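Local coordinates for protein CRISPR pre-crRNA endoribonuclease Cas5d (Mannheimia succiniciproducens, PDB 3KG4) that probably cleaves CRISPR precursor transcripts as a metal-independent endoribonuclease of the Cas5 family, supplying crRNA for antiviral defence, at residues A[18-23]-A[28-33]; A[61-66]-A[181-186]. One frame throughout, in Å; residues are numbered along the deposited sequence.

Interaction 1: residues A[18-23]-A[28-33]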
# COMPACT_ATOMS: atom_id res chain seq x y z
N PHE A 18 3.22 8.88 -5.03
CA PHE A 18 3.89 7.65 -5.37
C PHE A 18 4.60 7.88 -6.68
O PHE A 18 4.04 7.74 -7.78
CB PHE A 18 2.88 6.52 -5.46
CG PHE A 18 1.99 6.44 -4.29
CD1 PHE A 18 2.47 6.01 -3.05
CD2 PHE A 18 0.67 6.88 -4.37
CE1 PHE A 18 1.61 5.98 -1.92
CE2 PHE A 18 -0.17 6.84 -3.27
CZ PHE A 18 0.29 6.40 -2.05
N THR A 19 5.85 8.28 -6.56
CA THR A 19 6.53 8.93 -7.66
C THR A 19 6.75 8.02 -8.88
O THR A 19 7.28 6.93 -8.76
CB THR A 19 7.88 9.51 -7.16
OG1 THR A 19 7.62 10.41 -6.08
CG2 THR A 19 8.60 10.23 -8.30
N ARG A 20 6.35 8.49 -10.07
CA ARG A 20 6.54 7.73 -11.32
C ARG A 20 8.04 7.83 -11.71
O ARG A 20 8.63 8.91 -11.70
CB ARG A 20 5.67 8.26 -12.47
CG ARG A 20 4.18 8.28 -12.17
CD ARG A 20 3.32 8.65 -13.42
NE ARG A 20 3.52 7.60 -14.41
CZ ARG A 20 2.64 6.68 -14.80
NH1 ARG A 20 1.38 6.66 -14.39
NH2 ARG A 20 3.05 5.79 -15.68
N PRO A 21 8.67 6.70 -12.02
CA PRO A 21 10.13 6.76 -12.19
C PRO A 21 10.56 7.35 -13.53
O PRO A 21 11.63 7.96 -13.62
CB PRO A 21 10.57 5.30 -12.03
CG PRO A 21 9.35 4.48 -12.48
CD PRO A 21 8.14 5.32 -12.05
N GLU A 22 9.70 7.25 -14.55
CA GLU A 22 10.04 7.72 -15.89
C GLU A 22 9.89 9.23 -16.11
O GLU A 22 10.38 9.75 -17.12
CB GLU A 22 9.24 6.94 -16.95
CG GLU A 22 7.77 7.39 -17.15
CD GLU A 22 6.82 6.93 -16.03
OE1 GLU A 22 7.24 6.28 -15.07
OE2 GLU A 22 5.62 7.24 -16.13
N MET A 23 9.20 9.93 -15.21
CA MET A 23 9.03 11.38 -15.33
C MET A 23 10.10 12.04 -14.44
O MET A 23 10.02 12.08 -13.21
CB MET A 23 7.59 11.80 -15.04
CG MET A 23 6.55 11.24 -16.13
SD MET A 23 4.82 11.69 -15.85
CE MET A 23 4.71 13.39 -16.48
N VAL A 28 5.95 13.44 -10.37
CA VAL A 28 4.55 13.19 -10.71
C VAL A 28 4.13 11.83 -10.13
O VAL A 28 4.82 10.86 -10.33
CB VAL A 28 4.32 13.13 -12.24
CG1 VAL A 28 2.84 12.87 -12.55
CG2 VAL A 28 4.80 14.45 -12.92
N SER A 29 3.03 11.82 -9.39
CA SER A 29 2.55 10.59 -8.73
C SER A 29 1.85 9.66 -9.74
O SER A 29 1.20 10.09 -10.71
CB SER A 29 1.56 10.93 -7.60
OG SER A 29 1.05 9.76 -6.90
N TYR A 30 1.98 8.38 -9.47
CA TYR A 30 1.11 7.40 -10.03
C TYR A 30 -0.32 7.70 -9.58
O TYR A 30 -0.54 8.50 -8.65
CB TYR A 30 1.50 6.06 -9.53
CG TYR A 30 2.64 5.38 -10.19
CD1 TYR A 30 2.57 5.01 -11.54
CD2 TYR A 30 3.74 4.99 -9.47
CE1 TYR A 30 3.61 4.31 -12.15
CE2 TYR A 30 4.79 4.29 -10.07
CZ TYR A 30 4.70 3.96 -11.41
OH TYR A 30 5.70 3.25 -12.02
N ASP A 31 -1.28 7.09 -10.26
CA ASP A 31 -2.70 7.30 -9.97
C ASP A 31 -3.15 6.70 -8.66
O ASP A 31 -4.15 7.17 -8.11
CB ASP A 31 -3.59 6.70 -11.09
CG ASP A 31 -3.46 7.40 -12.40
OD1 ASP A 31 -2.58 8.28 -12.54
OD2 ASP A 31 -4.29 7.11 -13.31
N VAL A 32 -2.44 5.69 -8.18
CA VAL A 32 -2.77 4.98 -6.95
C VAL A 32 -1.47 4.53 -6.29
O VAL A 32 -0.38 4.55 -6.88
CB VAL A 32 -3.61 3.70 -7.24
CG1 VAL A 32 -4.95 4.04 -8.03
CG2 VAL A 32 -2.80 2.69 -8.07
N ILE A 33 -1.61 4.06 -5.06
CA ILE A 33 -0.51 3.47 -4.33
C ILE A 33 0.07 2.22 -5.01
O ILE A 33 -0.65 1.37 -5.58
CB ILE A 33 -0.96 3.20 -2.84
CG1 ILE A 33 0.25 2.81 -1.98
CG2 ILE A 33 -2.00 2.10 -2.82
CD1 ILE A 33 0.01 2.93 -0.48
O HOH W 1 -0.01 8.93 -12.86
O HOH W 2 8.06 11.67 -11.29
O HOH W 3 5.99 3.62 -14.59

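Interaction 2: residues A[61-66]-A[181-186]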
# COMPACT_ATOMS: atom_id res chain seq x y z
N LEU A 61 -10.50 3.73 -2.87
CA LEU A 61 -11.78 4.18 -2.28
C LEU A 61 -12.25 5.54 -2.76
O LEU A 61 -13.45 5.83 -2.72
CB LEU A 61 -11.66 4.21 -0.75
CG LEU A 61 -11.25 2.89 -0.11
CD1 LEU A 61 -11.19 3.03 1.41
CD2 LEU A 61 -12.24 1.80 -0.53
N LYS A 62 -11.33 6.40 -3.20
CA LYS A 62 -11.67 7.75 -3.49
C LYS A 62 -11.26 8.14 -4.92
O LYS A 62 -10.32 7.58 -5.45
CB LYS A 62 -11.03 8.68 -2.47
CG LYS A 62 -11.74 8.66 -1.11
CD LYS A 62 -11.14 9.69 -0.19
CE LYS A 62 -12.16 10.30 0.75
NZ LYS A 62 -11.49 11.12 1.82
N PRO A 63 -12.01 9.05 -5.54
CA PRO A 63 -11.71 9.45 -6.91
C PRO A 63 -10.27 9.94 -7.05
O PRO A 63 -9.75 10.56 -6.15
CB PRO A 63 -12.71 10.59 -7.19
CG PRO A 63 -13.72 10.49 -6.10
CD PRO A 63 -13.03 9.92 -4.93
N ILE A 64 -9.65 9.53 -8.15
CA ILE A 64 -8.28 9.87 -8.50
C ILE A 64 -8.21 11.35 -8.90
O ILE A 64 -8.79 11.75 -9.92
CB ILE A 64 -7.78 8.91 -9.62
CG1 ILE A 64 -7.89 7.46 -9.13
CG2 ILE A 64 -6.30 9.22 -10.00
CD1 ILE A 64 -7.59 6.38 -10.15
N ARG A 65 -7.53 12.16 -8.08
CA ARG A 65 -7.41 13.61 -8.32
C ARG A 65 -6.03 14.13 -7.97
O ARG A 65 -5.44 13.68 -7.01
CB ARG A 65 -8.46 14.37 -7.52
CG ARG A 65 -9.80 14.30 -8.24
CD ARG A 65 -10.92 14.98 -7.48
NE ARG A 65 -10.80 14.80 -6.03
CZ ARG A 65 -10.42 15.75 -5.18
NH1 ARG A 65 -10.10 16.98 -5.61
NH2 ARG A 65 -10.35 15.47 -3.89
N PHE A 66 -5.56 15.11 -8.74
CA PHE A 66 -4.19 15.60 -8.66
C PHE A 66 -4.15 17.09 -8.38
O PHE A 66 -5.09 17.83 -8.72
CB PHE A 66 -3.47 15.35 -9.98
CG PHE A 66 -3.26 13.92 -10.30
CD1 PHE A 66 -2.21 13.22 -9.75
CD2 PHE A 66 -4.08 13.25 -11.21
CE1 PHE A 66 -2.00 11.90 -10.06
CE2 PHE A 66 -3.87 11.92 -11.48
CZ PHE A 66 -2.82 11.25 -10.92
N GLU A 181 -19.06 5.16 -10.84
CA GLU A 181 -19.43 3.97 -11.62
C GLU A 181 -18.42 3.79 -12.77
O GLU A 181 -17.93 2.69 -13.01
CB GLU A 181 -20.86 4.08 -12.19
N SER A 182 -18.10 4.89 -13.44
CA SER A 182 -17.15 4.95 -14.56
C SER A 182 -15.65 5.10 -14.20
O SER A 182 -14.82 5.25 -15.11
CB SER A 182 -17.55 6.16 -15.42
OG SER A 182 -17.54 7.37 -14.65
N GLU A 183 -15.30 5.11 -12.92
CA GLU A 183 -13.87 5.09 -12.47
C GLU A 183 -13.57 3.80 -11.70
O GLU A 183 -12.44 3.54 -11.31
CB GLU A 183 -13.60 6.31 -11.58
CG GLU A 183 -12.13 6.56 -11.23
CD GLU A 183 -11.95 7.84 -10.40
OE1 GLU A 183 -12.96 8.39 -9.86
OE2 GLU A 183 -10.81 8.29 -10.28
N PHE A 184 -14.59 2.98 -11.54
CA PHE A 184 -14.54 1.72 -10.86
C PHE A 184 -13.66 0.70 -11.62
O PHE A 184 -13.14 -0.24 -11.04
CB PHE A 184 -16.00 1.24 -10.77
CG PHE A 184 -16.33 0.49 -9.51
CD1 PHE A 184 -15.93 0.94 -8.27
CD2 PHE A 184 -17.07 -0.68 -9.58
CE1 PHE A 184 -16.23 0.25 -7.12
CE2 PHE A 184 -17.38 -1.39 -8.43
CZ PHE A 184 -16.95 -0.91 -7.20
N ASN A 185 -13.57 0.87 -12.94
CA ASN A 185 -12.87 -0.06 -13.80
C ASN A 185 -11.98 0.78 -14.69
O ASN A 185 -12.48 1.67 -15.40
CB ASN A 185 -13.86 -0.87 -14.63
CG ASN A 185 -14.68 -1.83 -13.78
OD1 ASN A 185 -14.18 -2.85 -13.33
ND2 ASN A 185 -15.97 -1.52 -13.59
N ARG A 186 -10.66 0.58 -14.55
CA ARG A 186 -9.66 1.42 -15.22
C ARG A 186 -8.36 0.64 -15.44
O ARG A 186 -7.86 0.03 -14.53
CB ARG A 186 -9.30 2.65 -14.41
CG ARG A 186 -8.38 3.58 -15.16
CD ARG A 186 -7.82 4.73 -14.32
NE ARG A 186 -8.78 5.81 -14.18
CZ ARG A 186 -8.49 7.05 -13.81
NH1 ARG A 186 -7.24 7.41 -13.55
NH2 ARG A 186 -9.47 7.95 -13.73

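Interaction 1: residues A[18-23]-A[28-33]
Arg-20 bends at chi3 (63°) and folds its side chain over the ring of Tyr-30, set there with CG anti to its own carbonyl carbon (chi1 -81°). The two side chains cross at about a right angle. The CG of Arg-20 sits over one face of the ring, 3.9 Å from the centroid, in a CH-pi contact. The guanidinium follows but is not stacked: its plane is turned 55° from the ring, and NH1 comes to 3.5 Å from CD1 of Tyr-30. Glu-22 holds this group from its edge. Its OE2 takes both NE and NH2 of Arg-20, side-on, in a salt bridge. NH1 reaches a water that also donates to Ser-29 O and Asp-31 OD1. At the far end of the ring, Pro-21 CD lies 3.2 Å from Tyr-30 OH. The hydroxyl has a hydrogen bond with the backbone N of Leu-192 in strand 186-195, and it shares a water with Glu-22 OE1.

The backbones are bridged at Thr-19 and Ser-29. Tyr-30 N donates to Phe-18 O at 2.7 Å, and Arg-20 N donates to Val-28 O at 2.8 Å. Ser-29 OG extends the pairing by accepting from Phe-18 N at 3.0 Å, while donating to Tyr-30 O. Beyond it, the Phe-18 ring carries Ile-33 CA over the centre of one face, in a second CH-pi contact. Ile-33 CG1 is 3.4 Å from Phe-18 CE1. The other end is closed by Met-23, whose CE meets Val-28 CG2.

The chemistry therefore changes along the contact. Phe-18 and Ile-33 are buried beside helix 35-45, whereas the Arg-20 charge lies nearer the surface. The bridge at Thr-19 and Ser-29 lies between. Glu-22 pairs directly with Arg-20; Asp-31, water-linked and itself paired with Arg-186, probably adds a weaker field.

Interaction 2: residues A[61-66]-A[181-186]
No backbone-backbone hydrogen bond joins the irregular segments, whose nearest CA atoms, those of Pro-63 and Glu-183, are 7.4 Å apart; the backbone N of Ile-64 is met instead by the side chain of Glu-183. Glu-183 spans this gap with an extended side chain, its CG anti to the backbone N (chi1 -170°). The N-H of Ile-64 donates to Glu-183 OE2 at 2.7 Å, with an angle of 161° at the hydrogen. It meets the syn side of the carboxylate, 26° out of its plane. Glu-183 OE1 lies against Pro-63, 3.5 Å from CB, and also accepts a weak hydrogen bond from Ser-180. CB and CG1 of Ile-64 lie beside the oxygen that the backbone N holds, each 3.2 Å from Glu-183 OE2.

Arg-186 and Ile-64 approach from opposite directions. The CD1 of Ile-64 lies over one face of the guanidinium, toward its rim, 3.6 Å from NH1 of Arg-186. Arg-186 also has a long salt bridge to Glu-183, with NH2 3.7 Å from OE2. No N-H points at that oxygen, so only the charges attract. The stronger partner of Arg-186 is Asp-31, which binds NH1.

Segment 61-66 connects strand 51-60 to strand 66-70, and segment 181-186 leads into strand 186-195, at an edge of the seven-stranded antiparallel sheet. Ile-64 also touches Leu-111 of strand 107-112. The contact thus joins the connection into the smaller sheet to the start of that edge strand.

How the interactions relate
From the N terminus, interaction 1 comes first. It closes a short loop, with four residues between segments 18-23 and 28-33, just before helix 35-45. The chain then runs through strand 51-60 and opens interaction 2, which closes a loop with 114 residues between segments 61-66 and 181-186. The two follow in series and neither nests nor crosses. Their centres are about 16 Å apart, yet they touch. Asp-31 OD2 pairs with Arg-186 NH1 at 3.0 Å, and Asp-31 also packs on Ile-64 and Phe-66. This residue links the loop ahead of the helix to the smaller mixed sheet and to the edge strand of the large sheet.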